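Local coordinates for Bak protein (PDB 5VMN) that inhibits host-cell apoptosis as a viral Bcl-2 protein, exclusively sequestering the pro-apoptotic protein Bim, at residues A[72-77]-A[96-101]; A[12-17]-A[25-30]; A[83-88]-A[92-97]. All blocks are in the same frame, centred on the assembly; numbering follows the deposited sequence.

Interaction 1: A[72-77]-A[96-101]; sequences LILLGI and EQLERF
Three leucines and a phenylalanine make a buried apolar contact here between helices 68-84 and 88-103, its centre about 3 Å from the centre of the chain: Leu74 and Leu75 face Leu98 and Phe101. The two segments run nearly antiparallel, at 164°, but their axes stay 11.7 Å apart. That is wide for packed helices, so the backbones stand off and long side chains bridge the gap. Leu74 and Leu98 carry the larger part. The CG of Leu74 lies anti to the backbone N (chi1 173°), which sends the branch across toward the partner helix, and CD2 meets the CD2-CE2 bond of the Phe101 ring obliquely, 3.5 Å from Phe101 CD2. The two side chains arrive from opposite directions. The same Leu74 methyl also reaches Leu98 CD2, at 4.2 Å. Leu75 works differently: its CG stands beside its own N and its side chain crosses that of Leu98 at about a right angle. Leu75 CD2 faces both Leu98 methyls, 4.1 Å from Leu98 CD2 and from Leu98 CD1. The chi1 of Leu98, -104°, is well off a staggered position, which may reflect a slightly strained fit.

Two other helices pack around the contact. Ile53, Ile56 and Asn58 of helix 53-60 pack on Leu98, Leu74 and Phe101, while Phe11 of helix 11-16 touches Leu98. The touching side chains are all apolar, so the contact rests on close packing and the burial of apolar surface. A hydrophobic helix surrounded by others and paired antiparallel with the next helix along the chain is the core hairpin of the Bcl-2 fold; helix 68-84 begins within the NWGR signature of the BH1 motif.

Interaction 2: A[12-17]-A[25-30]; sequences SALLRG and REIHSQ. With EDO (1,2-ethanediol), chain N; NO3 (nitrate ion), chain F.
Leu14 lays its CD1 methyl on the root of the His28 side chain, 3.7 Å from His28 CB and close to His28 N as well. With CG anti to the backbone N (chi1 179°), the leucine branch is carried over to the neighbouring helix, where CD1 also grazes Ile27 CG2 at 4.3 Å. The imidazole is turned back toward the end of the short helix: His28 CD2 sits 3.2 Å from Leu14 O, which lies at the ring edge. Gly17 is where the chain leaves the helix, with positive phi (65°), and its CA lies 4.0 Å from His28 NE2.

Both ring nitrogens are engaged, each by a group in the ring plane. NE2 is 2.7 Å from water 1, which gives a weak bond to Leu15 O, and ND1 is hydrogen-bonded at 2.8 Å to O2 of an ethanediol. The ethanediol's O1 donates to Arg25 O, so this small molecule bridges ring and backbone one helical turn apart. At the opposite end of the short helix, a nitrate takes Ser12 N at 2.7 Å and Phe11 N too, an anion settled on helix N-H groups. Both small molecules probably come from the crystallisation liquor.

Within the bundle, Ile27 also touches helix 68-84 and is backed by Trp117, Cys120 and Ala121 of helix 116-122, while Leu15 turns to helix 88-103.

Interaction 3: A[83-88]-A[92-97]; sequences TKSESE and TQITEQ. With NO3 (nitrate ion), chain I; EDO (1,2-ethanediol), chain L.
The peptide carbonyl of Glu88 is the flat group here, and Thr92 approaches its oxygen from both faces. Thr92 N comes from one, tilted 22° from the plane, in the ordinary first-turn helix bond of 2.9 Å. Thr92 OG1 donates from the other at 3.0 Å, lying 35° above the plane. A chi1 of -64° sets OG1 beside Thr92's own N, which is why both donors reach one acceptor. Thr95 OG1 donates to Thr92 O, three residues back, at 2.6 Å, and shares that oxygen with Glu96 N.

In the linker before Glu88, Ser85 OG is pressed against Ile94 CD1 at 3.3 Å, with the hydroxyl satisfied by Tyr81 O; Ser87 caps the new helix at Glu90 N. Lys84 NZ bonds weakly to a nitrate and an ethanediol, both probably from the crystallisation liquor. Glu88's carboxylate bridges to Arg16 and Arg91.

Threonine hydroxyls thus double the bonding on two carbonyls, while the acidic side chain at the first turn would be expected to interact favourably with the helix dipole.

How the interactions relate
Interactions 1 and 3 belong to the same hairpin of helices 68-84 and 88-103: interaction 3 lies at its turn and interaction 1 in its buried middle, centres about 11 Å apart, sharing Glu96 and Gln97. Interaction 2 lies against this hairpin. Leu75 CD1 meets Ile27 CG2 at 3.8 Å and Leu98 CD1 meets Leu15 CD1 at 4.0 Å, joining it to interaction 1. Toward interaction 3, Leu15 CD1 packs on Ile94 CG2 at 4.1 Å, and a salt bridge runs from Arg16 NH1 to Glu88 OE2, its modelled length doubtful. No Bim peptide is present; as in relatives, the BH3 groove is probably formed on this helical bundle.

Interaction 1: A[72-77]-A[96-101]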
loop_
_atom_site.group_PDB
_atom_site.type_symbol
_atom_site.label_atom_id
_atom_site.label_comp_id
_atom_site.label_asym_id
_atom_site.label_seq_id
_atom_site.Cartn_x
_atom_site.Cartn_y
_atom_site.Cartn_z
ATOM N N LEU A 72 5.710 -2.435 0.527
ATOM C CA LEU A 72 6.017 -1.130 -0.026
ATOM C C LEU A 72 5.961 -1.153 -1.555
ATOM O O LEU A 72 5.594 -0.145 -2.166
ATOM C CB LEU A 72 7.381 -0.654 0.480
ATOM C CG LEU A 72 7.407 -0.302 1.971
ATOM C CD1 LEU A 72 8.862 -0.150 2.446
ATOM C CD2 LEU A 72 6.647 0.970 2.238
ATOM N N ILE A 73 6.283 -2.288 -2.172
ATOM C CA ILE A 73 6.107 -2.420 -3.626
ATOM C C ILE A 73 4.630 -2.321 -3.970
ATOM O O ILE A 73 4.240 -1.596 -4.886
ATOM C CB ILE A 73 6.732 -3.720 -4.131
ATOM C CG1 ILE A 73 8.264 -3.635 -4.083
ATOM C CG2 ILE A 73 6.250 -4.045 -5.545
ATOM C CD1 ILE A 73 8.936 -4.968 -4.305
ATOM N N LEU A 74 3.762 -2.995 -3.200
ATOM C CA LEU A 74 2.328 -2.901 -3.477
ATOM C C LEU A 74 1.839 -1.466 -3.345
ATOM O O LEU A 74 1.061 -0.969 -4.181
ATOM C CB LEU A 74 1.560 -3.827 -2.528
ATOM C CG LEU A 74 0.044 -3.680 -2.614
ATOM C CD1 LEU A 74 -0.452 -4.131 -3.978
ATOM C CD2 LEU A 74 -0.637 -4.457 -1.477
ATOM N N LEU A 75 2.268 -0.772 -2.292
ATOM C CA LEU A 75 1.860 0.611 -2.149
ATOM C C LEU A 75 2.373 1.454 -3.314
ATOM O O LEU A 75 1.662 2.337 -3.804
ATOM C CB LEU A 75 2.356 1.161 -0.805
ATOM C CG LEU A 75 1.784 0.497 0.440
ATOM C CD1 LEU A 75 2.421 1.131 1.673
ATOM C CD2 LEU A 75 0.303 0.666 0.499
ATOM N N GLY A 76 3.618 1.240 -3.729
ATOM C CA GLY A 76 4.177 2.057 -4.786
ATOM C C GLY A 76 3.452 1.857 -6.099
ATOM O O GLY A 76 3.287 2.797 -6.874
ATOM N N ILE A 77 3.064 0.617 -6.386
ATOM C CA ILE A 77 2.238 0.336 -7.568
ATOM C C ILE A 77 0.889 1.031 -7.436
ATOM O O ILE A 77 0.390 1.661 -8.378
ATOM C CB ILE A 77 2.073 -1.182 -7.749
ATOM C CG1 ILE A 77 3.396 -1.820 -8.137
ATOM C CG2 ILE A 77 1.041 -1.503 -8.861
ATOM C CD1 ILE A 77 3.395 -3.283 -7.942
ATOM N N GLU A 96 -10.134 1.778 -1.897
ATOM C CA GLU A 96 -10.949 0.705 -1.339
ATOM C C GLU A 96 -10.334 -0.652 -1.614
ATOM O O GLU A 96 -10.396 -1.542 -0.759
ATOM C CB GLU A 96 -12.373 0.755 -1.909
ATOM C CG GLU A 96 -13.111 2.036 -1.613
ATOM C CD GLU A 96 -14.473 2.113 -2.298
ATOM O OE1 GLU A 96 -15.383 2.673 -1.668
ATOM O OE2 GLU A 96 -14.635 1.623 -3.447
ATOM N N GLN A 97 -9.745 -0.834 -2.808
ATOM C CA GLN A 97 -9.072 -2.086 -3.125
ATOM C C GLN A 97 -7.906 -2.321 -2.162
ATOM O O GLN A 97 -7.706 -3.437 -1.661
ATOM C CB GLN A 97 -8.580 -2.061 -4.587
ATOM C CG GLN A 97 -9.687 -2.124 -5.671
ATOM C CD GLN A 97 -9.193 -1.851 -7.133
ATOM O OE1 GLN A 97 -8.003 -1.776 -7.403
ATOM N NE2 GLN A 97 -10.133 -1.662 -8.044
ATOM N N LEU A 98 -7.137 -1.267 -1.881
ATOM C CA LEU A 98 -6.027 -1.365 -0.932
ATOM C C LEU A 98 -6.517 -1.744 0.451
ATOM O O LEU A 98 -5.977 -2.654 1.092
ATOM C CB LEU A 98 -5.290 -0.035 -0.844
ATOM C CG LEU A 98 -3.965 0.117 -1.525
ATOM C CD1 LEU A 98 -3.391 1.447 -1.123
ATOM C CD2 LEU A 98 -3.028 -0.987 -1.174
ATOM N N GLU A 99 -7.538 -1.040 0.939
ATOM C CA GLU A 99 -8.066 -1.348 2.261
ATOM C C GLU A 99 -8.523 -2.798 2.337
ATOM O O GLU A 99 -8.259 -3.488 3.331
ATOM C CB GLU A 99 -9.211 -0.397 2.597
ATOM C CG GLU A 99 -8.753 1.045 2.742
ATOM C CD GLU A 99 -9.888 2.055 2.684
ATOM O OE1 GLU A 99 -10.924 1.768 2.054
ATOM O OE2 GLU A 99 -9.739 3.146 3.267
ATOM N N ARG A 100 -9.196 -3.283 1.286
ATOM C CA ARG A 100 -9.680 -4.655 1.281
ATOM C C ARG A 100 -8.520 -5.635 1.403
ATOM O O ARG A 100 -8.619 -6.640 2.124
ATOM C CB ARG A 100 -10.499 -4.907 -0.001
ATOM C CG ARG A 100 -11.676 -5.861 0.104
ATOM C CD ARG A 100 -12.738 -5.571 -0.981
ATOM N NE ARG A 100 -12.111 -5.387 -2.293
ATOM C CZ ARG A 100 -12.341 -4.378 -3.139
ATOM N NH1 ARG A 100 -13.213 -3.413 -2.860
ATOM N NH2 ARG A 100 -11.684 -4.341 -4.291
ATOM N N PHE A 101 -7.407 -5.360 0.717
ATOM C CA PHE A 101 -6.261 -6.253 0.811
ATOM C C PHE A 101 -5.758 -6.329 2.246
ATOM O O PHE A 101 -5.496 -7.420 2.766
ATOM C CB PHE A 101 -5.125 -5.791 -0.107
ATOM C CG PHE A 101 -3.849 -6.567 0.093
ATOM C CD1 PHE A 101 -3.746 -7.862 -0.381
ATOM C CD2 PHE A 101 -2.794 -6.033 0.807
ATOM C CE1 PHE A 101 -2.607 -8.598 -0.191
ATOM C CE2 PHE A 101 -1.631 -6.763 0.996
ATOM C CZ PHE A 101 -1.543 -8.055 0.498
#

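Interaction 2: A[12-17]-A[25-30]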
loop_
_atom_site.group_PDB
_atom_site.type_symbol
_atom_site.label_atom_id
_atom_site.label_comp_id
_atom_site.label_asym_id
_atom_site.label_seq_id
_atom_site.Cartn_x
_atom_site.Cartn_y
_atom_site.Cartn_z
ATOM N N SER A 12 -6.062 6.887 1.729
ATOM C CA SER A 12 -6.406 8.040 0.907
ATOM C C SER A 12 -5.416 9.185 1.109
ATOM O O SER A 12 -4.954 9.792 0.137
ATOM C CB SER A 12 -7.829 8.496 1.227
ATOM O OG SER A 12 -8.183 9.583 0.410
ATOM N N ALA A 13 -5.063 9.490 2.364
ATOM C CA ALA A 13 -4.067 10.529 2.597
ATOM C C ALA A 13 -2.719 10.122 2.030
ATOM O O ALA A 13 -2.008 10.945 1.451
ATOM C CB ALA A 13 -3.932 10.828 4.096
ATOM N N LEU A 14 -2.358 8.852 2.182
ATOM C CA LEU A 14 -1.088 8.370 1.662
ATOM C C LEU A 14 -0.983 8.626 0.172
ATOM O O LEU A 14 0.037 9.122 -0.312
ATOM C CB LEU A 14 -0.945 6.881 1.946
ATOM C CG LEU A 14 0.343 6.187 1.447
ATOM C CD1 LEU A 14 1.522 6.548 2.255
ATOM C CD2 LEU A 14 0.170 4.683 1.484
ATOM N N LEU A 15 -1.996 8.225 -0.579
ATOM C CA LEU A 15 -1.893 8.312 -2.032
ATOM C C LEU A 15 -2.092 9.729 -2.557
ATOM O O LEU A 15 -1.664 10.036 -3.679
ATOM C CB LEU A 15 -2.903 7.351 -2.671
ATOM C CG LEU A 15 -2.653 5.891 -2.259
ATOM C CD1 LEU A 15 -3.641 4.966 -2.916
ATOM C CD2 LEU A 15 -1.242 5.412 -2.571
ATOM N N ARG A 16 -2.717 10.598 -1.788
ATOM C CA ARG A 16 -2.861 11.988 -2.197
ATOM C C ARG A 16 -1.617 12.789 -1.845
ATOM O O ARG A 16 -1.365 13.822 -2.465
ATOM C CB ARG A 16 -4.109 12.600 -1.569
ATOM C CG ARG A 16 -5.397 12.092 -2.226
ATOM C CD ARG A 16 -6.702 12.579 -1.567
ATOM N NE ARG A 16 -7.848 12.294 -2.440
ATOM C CZ ARG A 16 -8.439 11.105 -2.569
ATOM N NH1 ARG A 16 -9.464 10.958 -3.406
ATOM N NH2 ARG A 16 -8.006 10.054 -1.879
ATOM N N GLY A 17 -0.827 12.317 -0.882
ATOM C CA GLY A 17 0.488 12.880 -0.626
ATOM C C GLY A 17 0.457 14.312 -0.144
ATOM O O GLY A 17 1.431 15.048 -0.332
ATOM N N ARG A 25 3.139 9.773 6.697
ATOM C CA ARG A 25 4.171 10.503 5.969
ATOM C C ARG A 25 5.450 9.691 5.862
ATOM O O ARG A 25 6.116 9.697 4.820
ATOM C CB ARG A 25 4.443 11.856 6.650
ATOM C CG ARG A 25 5.461 12.723 5.907
ATOM C CD ARG A 25 5.623 14.107 6.510
ATOM N NE ARG A 25 4.358 14.821 6.685
ATOM C CZ ARG A 25 3.663 15.389 5.704
ATOM N NH1 ARG A 25 4.078 15.327 4.442
ATOM N NH2 ARG A 25 2.527 16.016 5.987
ATOM N N GLU A 26 5.846 9.008 6.942
ATOM C CA GLU A 26 7.065 8.202 6.865
ATOM C C GLU A 26 6.869 6.984 5.962
ATOM O O GLU A 26 7.777 6.605 5.211
ATOM C CB GLU A 26 7.520 7.769 8.269
ATOM C CG GLU A 26 8.905 7.134 8.286
ATOM C CD GLU A 26 9.995 8.073 7.785
ATOM O OE1 GLU A 26 11.061 7.591 7.359
ATOM O OE2 GLU A 26 9.780 9.298 7.823
ATOM N N ILE A 27 5.699 6.362 6.001
ATOM C CA ILE A 27 5.451 5.260 5.076
ATOM C C ILE A 27 5.517 5.763 3.642
ATOM O O ILE A 27 6.032 5.078 2.753
ATOM C CB ILE A 27 4.107 4.587 5.376
ATOM C CG1 ILE A 27 4.121 3.963 6.772
ATOM C CG2 ILE A 27 3.764 3.533 4.303
ATOM C CD1 ILE A 27 5.190 2.911 7.025
ATOM N N HIS A 28 5.002 6.961 3.395
ATOM C CA HIS A 28 5.080 7.558 2.057
ATOM C C HIS A 28 6.530 7.703 1.606
ATOM O O HIS A 28 6.895 7.340 0.481
ATOM C CB HIS A 28 4.360 8.902 2.094
ATOM C CG HIS A 28 4.192 9.569 0.770
ATOM N ND1 HIS A 28 5.108 10.466 0.267
ATOM C CD2 HIS A 28 3.181 9.510 -0.133
ATOM C CE1 HIS A 28 4.675 10.922 -0.898
ATOM N NE2 HIS A 28 3.510 10.362 -1.160
ATOM N N SER A 29 7.376 8.222 2.485
ATOM C CA SER A 29 8.792 8.342 2.184
ATOM C C SER A 29 9.414 6.986 1.852
ATOM O O SER A 29 10.164 6.868 0.873
ATOM C CB SER A 29 9.505 9.012 3.377
ATOM O OG SER A 29 10.911 9.030 3.181
ATOM N N GLN A 30 9.123 5.957 2.657
ATOM C CA GLN A 30 9.656 4.622 2.400
ATOM C C GLN A 30 9.161 4.088 1.065
ATOM O O GLN A 30 9.912 3.431 0.344
ATOM C CB GLN A 30 9.252 3.639 3.505
ATOM C CG GLN A 30 9.676 4.009 4.947
ATOM C CD GLN A 30 11.090 3.677 5.235
ATOM O OE1 GLN A 30 12.008 4.342 4.744
ATOM N NE2 GLN A 30 11.294 2.637 6.056
HETATM C C1 EDO N . 6.529 12.414 2.435
HETATM O O1 EDO N . 7.498 12.008 3.400
HETATM C C2 EDO N . 7.250 12.349 1.112
HETATM O O2 EDO N . 7.741 11.013 1.027
HETATM N N NO3 F . -8.294 5.236 4.137
HETATM O O1 NO3 F . -8.990 5.936 4.927
HETATM O O2 NO3 F . -8.136 5.604 2.941
HETATM O O3 NO3 F . -7.760 4.164 4.545
HETATM O O HOH W 1 1.471 10.729 -2.893
#

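Interaction 3: A[83-88]-A[92-97]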
loop_
_atom_site.group_PDB
_atom_site.type_symbol
_atom_site.label_atom_id
_atom_site.label_comp_id
_atom_site.label_asym_id
_atom_site.label_seq_id
_atom_site.Cartn_x
_atom_site.Cartn_y
_atom_site.Cartn_z
ATOM N N THR A 83 -1.920 8.129 -9.158
ATOM C CA THR A 83 -1.450 9.331 -9.837
ATOM C C THR A 83 -1.975 9.395 -11.259
ATOM O O THR A 83 -2.340 10.474 -11.749
ATOM C CB THR A 83 0.079 9.373 -9.824
ATOM O OG1 THR A 83 0.519 9.479 -8.469
ATOM C CG2 THR A 83 0.596 10.589 -10.566
ATOM N N LYS A 84 -2.005 8.254 -11.948
ATOM C CA LYS A 84 -2.429 8.219 -13.336
ATOM C C LYS A 84 -3.943 8.293 -13.497
ATOM O O LYS A 84 -4.418 8.492 -14.624
ATOM C CB LYS A 84 -1.870 6.943 -13.984
ATOM C CG LYS A 84 -1.979 6.870 -15.477
ATOM C CD LYS A 84 -1.396 5.553 -15.998
ATOM C CE LYS A 84 -1.268 5.551 -17.525
ATOM N NZ LYS A 84 -0.743 4.253 -18.038
ATOM N N SER A 85 -4.703 8.169 -12.416
ATOM C CA SER A 85 -6.164 8.185 -12.484
ATOM C C SER A 85 -6.703 9.532 -12.937
ATOM O O SER A 85 -6.148 10.589 -12.644
ATOM C CB SER A 85 -6.768 7.846 -11.122
ATOM O OG SER A 85 -6.503 6.498 -10.791
ATOM N N GLU A 86 -7.818 9.487 -13.665
ATOM C CA GLU A 86 -8.442 10.705 -14.164
ATOM C C GLU A 86 -9.892 10.855 -13.711
ATOM O O GLU A 86 -10.644 11.632 -14.310
ATOM C CB GLU A 86 -8.326 10.742 -15.690
ATOM C CG GLU A 86 -6.866 10.754 -16.152
ATOM C CD GLU A 86 -6.666 11.213 -17.587
ATOM O OE1 GLU A 86 -7.643 11.627 -18.249
ATOM O OE2 GLU A 86 -5.510 11.166 -18.049
ATOM N N SER A 87 -10.308 10.153 -12.659
ATOM C CA SER A 87 -11.644 10.356 -12.100
ATOM C C SER A 87 -11.613 10.052 -10.612
ATOM O O SER A 87 -10.815 9.237 -10.150
ATOM C CB SER A 87 -12.696 9.461 -12.764
ATOM O OG SER A 87 -12.399 8.098 -12.508
ATOM N N GLU A 88 -12.520 10.687 -9.866
ATOM C CA GLU A 88 -12.571 10.392 -8.440
ATOM C C GLU A 88 -13.078 8.975 -8.209
ATOM O O GLU A 88 -12.705 8.326 -7.225
ATOM C CB GLU A 88 -13.439 11.428 -7.717
ATOM C CG GLU A 88 -13.023 11.674 -6.252
ATOM C CD GLU A 88 -11.546 12.080 -6.077
ATOM O OE1 GLU A 88 -11.149 13.173 -6.538
ATOM O OE2 GLU A 88 -10.776 11.295 -5.481
ATOM N N THR A 92 -11.108 6.435 -5.704
ATOM C CA THR A 92 -11.784 5.811 -4.574
ATOM C C THR A 92 -11.672 4.298 -4.635
ATOM O O THR A 92 -11.417 3.643 -3.623
ATOM C CB THR A 92 -13.249 6.231 -4.561
ATOM O OG1 THR A 92 -13.312 7.642 -4.359
ATOM C CG2 THR A 92 -14.002 5.508 -3.453
ATOM N N GLN A 93 -11.885 3.723 -5.814
ATOM C CA GLN A 93 -11.798 2.276 -5.951
ATOM C C GLN A 93 -10.396 1.772 -5.638
ATOM O O GLN A 93 -10.240 0.716 -5.019
ATOM C CB GLN A 93 -12.245 1.857 -7.357
ATOM C CG GLN A 93 -13.733 2.098 -7.582
ATOM C CD GLN A 93 -14.125 2.193 -9.061
ATOM O OE1 GLN A 93 -13.391 1.752 -9.946
ATOM N NE2 GLN A 93 -15.284 2.787 -9.323
ATOM N N ILE A 94 -9.354 2.504 -6.055
ATOM C CA ILE A 94 -7.991 2.094 -5.726
ATOM C C ILE A 94 -7.811 2.037 -4.216
ATOM O O ILE A 94 -7.273 1.066 -3.664
ATOM C CB ILE A 94 -6.970 3.045 -6.378
ATOM C CG1 ILE A 94 -6.912 2.815 -7.880
ATOM C CG2 ILE A 94 -5.582 2.832 -5.814
ATOM C CD1 ILE A 94 -6.326 3.971 -8.643
ATOM N N THR A 95 -8.248 3.090 -3.523
ATOM C CA THR A 95 -8.100 3.121 -2.069
ATOM C C THR A 95 -8.911 2.012 -1.412
ATOM O O THR A 95 -8.436 1.353 -0.482
ATOM C CB THR A 95 -8.525 4.482 -1.520
ATOM O OG1 THR A 95 -9.918 4.679 -1.754
ATOM C CG2 THR A 95 -7.766 5.574 -2.192
ATOM N N GLU A 96 -10.134 1.778 -1.897
ATOM C CA GLU A 96 -10.949 0.705 -1.339
ATOM C C GLU A 96 -10.334 -0.652 -1.614
ATOM O O GLU A 96 -10.396 -1.542 -0.759
ATOM C CB GLU A 96 -12.373 0.755 -1.909
ATOM C CG GLU A 96 -13.111 2.036 -1.613
ATOM C CD GLU A 96 -14.473 2.113 -2.298
ATOM O OE1 GLU A 96 -15.383 2.673 -1.668
ATOM O OE2 GLU A 96 -14.635 1.623 -3.447
ATOM N N GLN A 97 -9.745 -0.834 -2.808
ATOM C CA GLN A 97 -9.072 -2.086 -3.125
ATOM C C GLN A 97 -7.906 -2.321 -2.162
ATOM O O GLN A 97 -7.706 -3.437 -1.661
ATOM C CB GLN A 97 -8.580 -2.061 -4.587
ATOM C CG GLN A 97 -9.687 -2.124 -5.671
ATOM C CD GLN A 97 -9.193 -1.851 -7.133
ATOM O OE1 GLN A 97 -8.003 -1.776 -7.403
ATOM N NE2 GLN A 97 -10.133 -1.662 -8.044
HETATM N N NO3 I . 2.585 3.420 -18.950
HETATM O O1 NO3 I . 1.745 2.467 -18.994
HETATM O O2 NO3 I . 3.266 3.709 -19.994
HETATM O O3 NO3 I . 2.743 4.069 -17.860
HETATM C C1 EDO L . 0.228 -0.194 -19.363
HETATM O O1 EDO L . 1.384 0.280 -20.114
HETATM C C2 EDO L . 0.344 -0.028 -17.850
HETATM O O2 EDO L . 0.609 1.324 -17.461
#